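Local coordinates for single-stranded DNA-binding protein WHY3, chloroplastic (Arabidopsis thaliana, PDB 4KOQ) that binds single-stranded DNA, preserving plastid genome stability by preventing illegitimate recombination, and in the nucleus mediates repression of a kinesin gene, at residues L70-I75 and P156-W161; G76-L81 and C87-D92; R118-S123 and A142-L147. All coordinates share one frame; numbering follows the deposited sequence.

Contact 1. Residues L70-I75 and P156-W161; sequences LSVTEI and PHLIGW
The helix-to-helix packing of the Whirly fold brings the first turn of helix 72-79, through Val72 and Ile75, against Leu158 at the end of helix 141-158 and Ile159 just after it. Val72 meets both partners. Its CG2 lies 3.8 Å from Leu158 CB, the two side chains sliding past each other in opposite directions, while CG1 and CG2 both touch the branch methyl CG2 of Ile159. One turn on, the side chains of Ile75 and Leu158 cross at about a right angle, Ile75 CD1 reaching Leu158 CD1 at 3.6 Å. With Leu158 CG anti to the carbonyl carbon (chi1 -55°), the branch reaches on to put CD1 at Ile75, while CB, set by the backbone, lies at Val72. The start of helix 72-79 carries a capping box: Ser71 OG accepts from Glu74 N at 3.1 Å, and Ser71 N returns a bond to Glu74 OE1, met from above the carboxylate plane. At the C-terminal end of helix 141-158 Gly160, with positive phi, makes a Schellman motif in which Trp161 N bonds to Pro156 O at 2.8 Å. Strand 39-56 lies against Ile75 through Leu47, whereas Val146 of the second subunit packs on Val72 and Phe164 of the third subunit on Leu158.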
loop_
_atom_site.group_PDB
_atom_site.type_symbol
_atom_site.label_atom_id
_atom_site.label_comp_id
_atom_site.label_asym_id
_atom_site.label_seq_id
_atom_site.Cartn_x
_atom_site.Cartn_y
_atom_site.Cartn_z
ATOM N N LEU A 70 4.750 19.508 -7.050
ATOM C CA LEU A 70 4.874 18.958 -5.710
ATOM C C LEU A 70 5.954 17.910 -5.673
ATOM O O LEU A 70 5.843 16.907 -6.383
ATOM C CB LEU A 70 3.576 18.237 -5.319
ATOM C CG LEU A 70 2.449 18.839 -4.508
ATOM C CD1 LEU A 70 1.570 17.659 -4.037
ATOM C CD2 LEU A 70 2.921 19.658 -3.340
ATOM N N SER A 71 6.986 18.141 -4.872
ATOM C CA SER A 71 8.090 17.210 -4.721
ATOM C C SER A 71 7.705 16.023 -3.848
ATOM O O SER A 71 6.704 16.035 -3.100
ATOM C CB SER A 71 9.284 17.910 -4.083
ATOM O OG SER A 71 9.005 18.110 -2.709
ATOM N N VAL A 72 8.547 14.999 -3.898
ATOM C CA VAL A 72 8.408 13.858 -3.001
ATOM C C VAL A 72 8.269 14.262 -1.536
ATOM O O VAL A 72 7.411 13.737 -0.825
ATOM C CB VAL A 72 9.608 12.921 -3.236
ATOM C CG1 VAL A 72 9.793 11.963 -2.124
ATOM C CG2 VAL A 72 9.439 12.213 -4.583
ATOM N N THR A 73 9.124 15.166 -1.051
ATOM C CA THR A 73 9.060 15.568 0.367
ATOM C C THR A 73 7.753 16.278 0.664
ATOM O O THR A 73 7.146 16.050 1.679
ATOM C CB THR A 73 10.248 16.486 0.747
ATOM O OG1 THR A 73 11.465 15.762 0.544
ATOM C CG2 THR A 73 10.171 16.922 2.203
ATOM N N GLU A 74 7.312 17.114 -0.262
ATOM C CA GLU A 74 6.024 17.804 -0.105
ATOM C C GLU A 74 4.823 16.873 -0.088
ATOM O O GLU A 74 3.911 17.047 0.707
ATOM C CB GLU A 74 5.887 18.888 -1.179
ATOM C CG GLU A 74 6.808 20.050 -0.934
ATOM C CD GLU A 74 7.050 20.972 -2.140
ATOM O OE1 GLU A 74 6.643 20.662 -3.282
ATOM O OE2 GLU A 74 7.716 22.032 -1.951
ATOM N N ILE A 75 4.856 15.839 -0.933
ATOM C CA ILE A 75 3.899 14.771 -0.862
ATOM C C ILE A 75 3.959 14.145 0.506
ATOM O O ILE A 75 2.940 13.863 1.114
ATOM C CB ILE A 75 4.143 13.717 -1.957
ATOM C CG1 ILE A 75 3.941 14.352 -3.323
ATOM C CG2 ILE A 75 3.222 12.529 -1.693
ATOM C CD1 ILE A 75 4.670 13.678 -4.485
ATOM N N PRO A 156 6.799 5.509 -4.077
ATOM C CA PRO A 156 7.875 4.557 -4.458
ATOM C C PRO A 156 8.272 4.593 -5.922
ATOM O O PRO A 156 9.449 4.380 -6.239
ATOM C CB PRO A 156 7.324 3.191 -4.051
ATOM C CG PRO A 156 5.981 3.416 -3.552
ATOM C CD PRO A 156 5.691 4.844 -3.378
ATOM N N HIS A 157 7.340 4.938 -6.800
ATOM C CA HIS A 157 7.650 5.134 -8.205
ATOM C C HIS A 157 8.411 6.391 -8.445
ATOM O O HIS A 157 9.336 6.401 -9.257
ATOM C CB HIS A 157 6.343 5.153 -9.005
ATOM C CG HIS A 157 5.575 3.884 -8.867
ATOM N ND1 HIS A 157 5.750 2.818 -9.724
ATOM C CD2 HIS A 157 4.656 3.490 -7.951
ATOM C CE1 HIS A 157 4.972 1.820 -9.338
ATOM N NE2 HIS A 157 4.310 2.195 -8.257
ATOM N N LEU A 158 8.063 7.469 -7.733
ATOM C CA LEU A 158 8.736 8.730 -7.948
ATOM C C LEU A 158 10.198 8.705 -7.525
ATOM O O LEU A 158 11.016 9.484 -8.080
ATOM C CB LEU A 158 8.039 9.916 -7.279
ATOM C CG LEU A 158 6.570 10.128 -7.643
ATOM C CD1 LEU A 158 6.004 11.342 -6.924
ATOM C CD2 LEU A 158 6.304 10.223 -9.111
ATOM N N ILE A 159 10.517 7.862 -6.551
ATOM C CA ILE A 159 11.896 7.737 -6.083
ATOM C C ILE A 159 12.659 6.597 -6.787
ATOM O O ILE A 159 13.808 6.314 -6.454
ATOM C CB ILE A 159 11.988 7.576 -4.574
ATOM C CG1 ILE A 159 11.378 6.265 -4.117
ATOM C CG2 ILE A 159 11.288 8.751 -3.883
ATOM C CD1 ILE A 159 11.597 5.952 -2.610
ATOM N N GLY A 160 12.015 5.955 -7.741
ATOM C CA GLY A 160 12.631 4.908 -8.541
ATOM C C GLY A 160 12.673 3.525 -7.961
ATOM O O GLY A 160 13.299 2.647 -8.552
ATOM N N TRP A 161 12.002 3.296 -6.834
ATOM C CA TRP A 161 12.088 2.020 -6.176
ATOM C C TRP A 161 11.219 0.975 -6.849
ATOM O O TRP A 161 11.386 -0.200 -6.611
ATOM C CB TRP A 161 11.762 2.126 -4.682
ATOM C CG TRP A 161 12.901 2.727 -3.886
ATOM C CD1 TRP A 161 13.929 3.465 -4.357
ATOM C CD2 TRP A 161 13.123 2.575 -2.491
ATOM N NE1 TRP A 161 14.766 3.839 -3.321
ATOM C CE2 TRP A 161 14.286 3.295 -2.167
ATOM C CE3 TRP A 161 12.432 1.936 -1.479
ATOM C CZ2 TRP A 161 14.779 3.355 -0.880
ATOM C CZ3 TRP A 161 12.922 2.001 -0.197
ATOM C CH2 TRP A 161 14.097 2.689 0.085
#

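Contact 2. Residues G76-L81 and C87-D92; sequences GNLVSL and CEFFHD. With PO4 (phosphate ion), chain B.
Where the Whirly fold passes from its first four-stranded antiparallel sheet to its second, the chain turns back after helix 72-79, so that strand 87-91 runs past the helix and sets Cys87 and Phe89 against Asn77, Leu78 and Leu81. Asn77 takes part with its aliphatic stem and its amide together. CB comes to the rim of the Phe89 ring, in the ring plane and 3.9 Å from CZ, and ND2 lies at the same edge, 3.6 Å from CE1. The amide and ring planes are 61° apart, and no hydrogen bond joins them. The other end of the amide, OD1, rests 3.7 Å from Cys87 CB. Cys87 SG sits between its backbone N and carbonyl carbon (chi1 61°), a rotation that points the sulfur at two leucines: Leu78 CD2 touches it at 3.6 Å, and Leu81 CD1 and CD2 each lie 4.0 Å from Cys87 SG. The turn leaving the helix is tied by Ser80 OG, which donates to Gly76 O at 2.9 Å. Farther along the strand, His91 is held through both ring nitrogens, NE2 by Glu74 and ND1 by a phosphate ion, probably from the crystallisation liquor, that Ser69 and Lys105 also bind. The phosphate meets the imidazole at its edge, with O3 a short 2.5 Å from His91 ND1 and an almost straight N-H...O angle of 174°.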
loop_
_atom_site.group_PDB
_atom_site.type_symbol
_atom_site.label_atom_id
_atom_site.label_comp_id
_atom_site.label_asym_id
_atom_site.label_seq_id
_atom_site.Cartn_x
_atom_site.Cartn_y
_atom_site.Cartn_z
ATOM N N GLY A 76 5.167 13.919 1.037
ATOM C CA GLY A 76 5.246 13.394 2.375
ATOM C C GLY A 76 4.575 14.263 3.433
ATOM O O GLY A 76 3.933 13.752 4.363
ATOM N N ASN A 77 4.693 15.573 3.286
ATOM C CA ASN A 77 3.997 16.451 4.196
ATOM C C ASN A 77 2.495 16.249 4.148
ATOM O O ASN A 77 1.843 16.193 5.178
ATOM C CB ASN A 77 4.289 17.881 3.835
ATOM C CG ASN A 77 4.194 18.789 5.018
ATOM O OD1 ASN A 77 3.380 18.587 5.936
ATOM N ND2 ASN A 77 5.074 19.748 5.057
ATOM N N LEU A 78 1.964 16.165 2.939
ATOM C CA LEU A 78 0.518 16.029 2.745
ATOM C C LEU A 78 0.009 14.732 3.301
ATOM O O LEU A 78 -1.079 14.689 3.857
ATOM C CB LEU A 78 0.151 16.143 1.265
ATOM C CG LEU A 78 0.359 17.547 0.708
ATOM C CD1 LEU A 78 -0.016 17.593 -0.741
ATOM C CD2 LEU A 78 -0.510 18.488 1.494
ATOM N N VAL A 79 0.748 13.637 3.130
ATOM C CA VAL A 79 0.236 12.361 3.610
ATOM C C VAL A 79 0.398 12.209 5.132
ATOM O O VAL A 79 -0.103 11.257 5.704
ATOM C CB VAL A 79 0.888 11.081 2.930
ATOM C CG1 VAL A 79 0.583 11.032 1.453
ATOM C CG2 VAL A 79 2.351 11.008 3.205
ATOM N N SER A 80 1.068 13.137 5.784
ATOM C CA SER A 80 1.230 13.049 7.236
ATOM C C SER A 80 0.554 14.179 7.985
ATOM O O SER A 80 0.804 14.348 9.164
ATOM C CB SER A 80 2.709 13.017 7.636
ATOM O OG SER A 80 3.424 14.109 7.160
ATOM N N LEU A 81 -0.304 14.953 7.325
ATOM C CA LEU A 81 -0.933 16.065 8.022
ATOM C C LEU A 81 -1.869 15.600 9.132
ATOM O O LEU A 81 -2.715 14.770 8.903
ATOM C CB LEU A 81 -1.750 16.890 7.041
ATOM C CG LEU A 81 -0.990 17.787 6.099
ATOM C CD1 LEU A 81 -1.981 18.540 5.190
ATOM C CD2 LEU A 81 -0.136 18.824 6.877
ATOM N N CYS A 87 -0.090 22.994 5.970
ATOM C CA CYS A 87 1.243 23.084 5.433
ATOM C C CYS A 87 1.280 24.134 4.318
ATOM O O CYS A 87 0.261 24.449 3.704
ATOM C CB CYS A 87 1.736 21.711 4.933
ATOM S SG CYS A 87 0.771 21.015 3.643
ATOM N N GLU A 88 2.459 24.692 4.108
ATOM C CA GLU A 88 2.643 25.789 3.150
ATOM C C GLU A 88 3.995 25.603 2.500
ATOM O O GLU A 88 5.022 25.455 3.182
ATOM C CB GLU A 88 2.588 27.141 3.888
ATOM C CG GLU A 88 2.485 28.339 3.015
ATOM C CD GLU A 88 2.111 29.619 3.807
ATOM O OE1 GLU A 88 2.348 29.665 5.022
ATOM O OE2 GLU A 88 1.578 30.568 3.203
ATOM N N PHE A 89 3.995 25.605 1.183
ATOM C CA PHE A 89 5.207 25.414 0.401
ATOM C C PHE A 89 5.503 26.636 -0.452
ATOM O O PHE A 89 4.617 27.146 -1.122
ATOM C CB PHE A 89 5.028 24.227 -0.538
ATOM C CG PHE A 89 4.494 23.008 0.116
ATOM C CD1 PHE A 89 5.052 22.518 1.288
ATOM C CD2 PHE A 89 3.445 22.325 -0.442
ATOM C CE1 PHE A 89 4.530 21.335 1.892
ATOM C CE2 PHE A 89 2.943 21.159 0.139
ATOM C CZ PHE A 89 3.493 20.668 1.300
ATOM N N PHE A 90 6.765 27.064 -0.471
ATOM C CA PHE A 90 7.179 28.223 -1.229
ATOM C C PHE A 90 8.186 27.841 -2.308
ATOM O O PHE A 90 9.218 27.246 -2.007
ATOM C CB PHE A 90 7.875 29.228 -0.302
ATOM C CG PHE A 90 7.044 29.641 0.875
ATOM C CD1 PHE A 90 6.925 28.813 1.981
ATOM C CD2 PHE A 90 6.378 30.843 0.880
ATOM C CE1 PHE A 90 6.150 29.186 3.071
ATOM C CE2 PHE A 90 5.609 31.231 1.983
ATOM C CZ PHE A 90 5.492 30.400 3.062
ATOM N N HIS A 91 7.889 28.209 -3.543
ATOM C CA HIS A 91 8.743 27.912 -4.670
ATOM C C HIS A 91 9.059 29.179 -5.447
ATOM O O HIS A 91 8.165 29.962 -5.762
ATOM C CB HIS A 91 8.072 26.963 -5.646
ATOM C CG HIS A 91 7.973 25.537 -5.156
ATOM N ND1 HIS A 91 7.454 24.528 -5.941
ATOM C CD2 HIS A 91 8.263 24.970 -3.957
ATOM C CE1 HIS A 91 7.460 23.391 -5.259
ATOM N NE2 HIS A 91 7.946 23.627 -4.055
ATOM N N ASP A 92 10.334 29.319 -5.811
ATOM C CA ASP A 92 10.771 30.305 -6.789
ATOM C C ASP A 92 11.073 29.587 -8.095
ATOM O O ASP A 92 12.032 28.832 -8.172
ATOM C CB ASP A 92 12.031 31.012 -6.295
ATOM C CG ASP A 92 12.555 32.047 -7.290
ATOM O OD1 ASP A 92 12.127 32.045 -8.463
ATOM O OD2 ASP A 92 13.413 32.862 -6.889
HETATM P P PO4 B . 6.737 25.161 -9.696
HETATM O O1 PO4 B . 5.445 25.382 -10.426
HETATM O O2 PO4 B . 7.512 26.451 -9.592
HETATM O O3 PO4 B . 6.530 24.658 -8.309
HETATM O O4 PO4 B . 7.531 24.107 -10.442
#

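Contact 3. Residues R118-S123 and A142-L147; sequences RFFNLS and AEFAVL
Two kinds of contact bring Arg118 and Phe120 of strand 117-126 against Phe144 and Leu147 of helix 141-158. The first is a CH-pi interaction: Arg118 CG stands over the middle of the Phe144 ring, 3.8 Å from its centroid. The arginine chain turns about the CB-CG bond (chi2 -86°), carrying CD and NE on past the ring, so that NE comes 4.0 Å from Phe144 CE2 with the guanidinium plane 46° from that of the ring. Its charged end is occupied by main-chain carbonyls, NH2 bonding to Gly82 O and NH1 to Glu85 O. The second kind is purely apolar. Phe120 and Phe144 meet edge to edge, Phe120 CZ lying 4.0 Å from Phe144 CE1, and the same CZ is 4.1 Å from Leu147 CD1. Replacing Phe144 with an alanine would probably leave Arg118 CG without the face it rests on and open a gap beside the rim of Phe120. The axes of strand 118-123 and helix 142-147 come within 10.0 Å, their directions 67° apart. Phe51 of the first sheet meets Phe120 and, farther along, Leu122, while the helix packs against the beginning of strand 117-126, at one end of the second antiparallel sheet of the Whirly fold.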
loop_
_atom_site.group_PDB
_atom_site.type_symbol
_atom_site.label_atom_id
_atom_site.label_comp_id
_atom_site.label_asym_id
_atom_site.label_seq_id
_atom_site.Cartn_x
_atom_site.Cartn_y
_atom_site.Cartn_z
ATOM N N ARG A 118 -10.329 19.660 3.252
ATOM C CA ARG A 118 -9.136 20.511 3.136
ATOM C C ARG A 118 -9.349 21.647 2.137
ATOM O O ARG A 118 -10.094 21.523 1.168
ATOM C CB ARG A 118 -7.914 19.691 2.711
ATOM C CG ARG A 118 -7.534 18.555 3.663
ATOM C CD ARG A 118 -6.659 19.038 4.766
ATOM N NE ARG A 118 -6.384 18.001 5.735
ATOM C CZ ARG A 118 -5.689 18.184 6.846
ATOM N NH1 ARG A 118 -5.221 19.377 7.153
ATOM N NH2 ARG A 118 -5.510 17.171 7.671
ATOM N N PHE A 119 -8.644 22.745 2.363
ATOM C CA PHE A 119 -8.717 23.902 1.488
ATOM C C PHE A 119 -7.360 24.033 0.847
ATOM O O PHE A 119 -6.394 24.228 1.553
ATOM C CB PHE A 119 -9.066 25.123 2.359
ATOM C CG PHE A 119 -9.731 26.261 1.628
ATOM C CD1 PHE A 119 -10.678 26.038 0.620
ATOM C CD2 PHE A 119 -9.460 27.568 1.993
ATOM C CE1 PHE A 119 -11.312 27.106 -0.035
ATOM C CE2 PHE A 119 -10.097 28.634 1.351
ATOM C CZ PHE A 119 -11.034 28.395 0.335
ATOM N N PHE A 120 -7.269 23.923 -0.480
ATOM C CA PHE A 120 -6.025 24.138 -1.174
ATOM C C PHE A 120 -5.993 25.543 -1.762
ATOM O O PHE A 120 -6.948 25.994 -2.385
ATOM C CB PHE A 120 -5.872 23.195 -2.371
ATOM C CG PHE A 120 -5.481 21.773 -2.005
ATOM C CD1 PHE A 120 -6.086 21.109 -0.973
ATOM C CD2 PHE A 120 -4.522 21.120 -2.755
ATOM C CE1 PHE A 120 -5.727 19.776 -0.678
ATOM C CE2 PHE A 120 -4.185 19.801 -2.469
ATOM C CZ PHE A 120 -4.796 19.148 -1.455
ATOM N N ASN A 121 -4.850 26.189 -1.664
ATOM C CA ASN A 121 -4.731 27.514 -2.261
ATOM C C ASN A 121 -3.411 27.621 -2.983
ATOM O O ASN A 121 -2.384 27.355 -2.393
ATOM C CB ASN A 121 -4.826 28.543 -1.142
ATOM C CG ASN A 121 -4.517 29.958 -1.611
ATOM O OD1 ASN A 121 -3.765 30.674 -0.970
ATOM N ND2 ASN A 121 -5.074 30.341 -2.747
ATOM N N LEU A 122 -3.411 27.992 -4.260
ATOM C CA LEU A 122 -2.159 28.357 -4.910
ATOM C C LEU A 122 -2.152 29.854 -5.203
ATOM O O LEU A 122 -3.078 30.340 -5.850
ATOM C CB LEU A 122 -1.997 27.575 -6.199
ATOM C CG LEU A 122 -0.788 27.901 -7.068
ATOM C CD1 LEU A 122 0.543 27.740 -6.369
ATOM C CD2 LEU A 122 -0.819 27.056 -8.343
ATOM N N SER A 123 -1.114 30.554 -4.739
ATOM C CA SER A 123 -1.004 31.997 -4.961
ATOM C C SER A 123 0.289 32.180 -5.703
ATOM O O SER A 123 1.311 31.691 -5.270
ATOM C CB SER A 123 -1.045 32.758 -3.615
ATOM O OG SER A 123 -0.614 34.121 -3.722
ATOM N N ALA A 142 -13.392 12.860 1.705
ATOM C CA ALA A 142 -13.387 11.710 0.789
ATOM C C ALA A 142 -12.451 11.925 -0.387
ATOM O O ALA A 142 -11.698 11.043 -0.776
ATOM C CB ALA A 142 -14.767 11.457 0.287
ATOM N N GLU A 143 -12.468 13.127 -0.947
ATOM C CA GLU A 143 -11.565 13.452 -2.056
ATOM C C GLU A 143 -10.121 13.481 -1.573
ATOM O O GLU A 143 -9.205 13.014 -2.259
ATOM C CB GLU A 143 -11.958 14.809 -2.697
ATOM C CG GLU A 143 -13.239 14.761 -3.490
ATOM C CD GLU A 143 -13.912 16.122 -3.698
ATOM O OE1 GLU A 143 -13.601 17.110 -2.989
ATOM O OE2 GLU A 143 -14.758 16.189 -4.602
ATOM N N PHE A 144 -9.896 14.001 -0.383
ATOM C CA PHE A 144 -8.550 14.040 0.158
ATOM C C PHE A 144 -8.058 12.617 0.425
ATOM O O PHE A 144 -6.877 12.309 0.243
ATOM C CB PHE A 144 -8.464 14.944 1.401
ATOM C CG PHE A 144 -7.060 15.265 1.809
ATOM C CD1 PHE A 144 -6.290 16.116 1.029
ATOM C CD2 PHE A 144 -6.520 14.750 2.957
ATOM C CE1 PHE A 144 -4.948 16.398 1.388
ATOM C CE2 PHE A 144 -5.190 15.046 3.328
ATOM C CZ PHE A 144 -4.426 15.874 2.531
ATOM N N ALA A 145 -8.949 11.722 0.854
ATOM C CA ALA A 145 -8.557 10.325 1.077
ATOM C C ALA A 145 -8.084 9.616 -0.209
ATOM O O ALA A 145 -7.166 8.768 -0.165
ATOM C CB ALA A 145 -9.742 9.499 1.728
ATOM N N VAL A 146 -8.724 9.950 -1.319
ATOM C CA VAL A 146 -8.332 9.453 -2.628
ATOM C C VAL A 146 -6.902 9.940 -2.886
ATOM O O VAL A 146 -6.042 9.166 -3.313
ATOM C CB VAL A 146 -9.241 9.956 -3.725
ATOM C CG1 VAL A 146 -8.713 9.575 -5.127
ATOM C CG2 VAL A 146 -10.645 9.374 -3.557
ATOM N N LEU A 147 -6.659 11.228 -2.664
ATOM C CA LEU A 147 -5.268 11.754 -2.812
ATOM C C LEU A 147 -4.254 11.064 -1.929
ATOM O O LEU A 147 -3.162 10.684 -2.393
ATOM C CB LEU A 147 -5.217 13.274 -2.583
ATOM C CG LEU A 147 -6.091 14.121 -3.484
ATOM C CD1 LEU A 147 -5.916 15.636 -3.236
ATOM C CD2 LEU A 147 -5.859 13.794 -4.952
#

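From the N terminus, the four strands of the first sheet lead into helix 72-79, which opens both contact 1 and contact 2. Contact 2 closes almost at once, across a five-residue turn. Contact 3 follows in series, spanning the hairpin from strand 117-126 to strand 131-140 and the start of helix 141-158. The far end of that helix then closes contact 1, which encloses the other two, and none crosses another. Contact 1 joins the two helices to each other; contacts 2 and 3 tie each of them to the second sheet. Contact 2 touches both others: Leu78 CD1 lies 3.7 Å from Leu70 CD1, and Leu78 O 3.8 Å from Phe144 CZ. Contacts 1 and 3 do not touch.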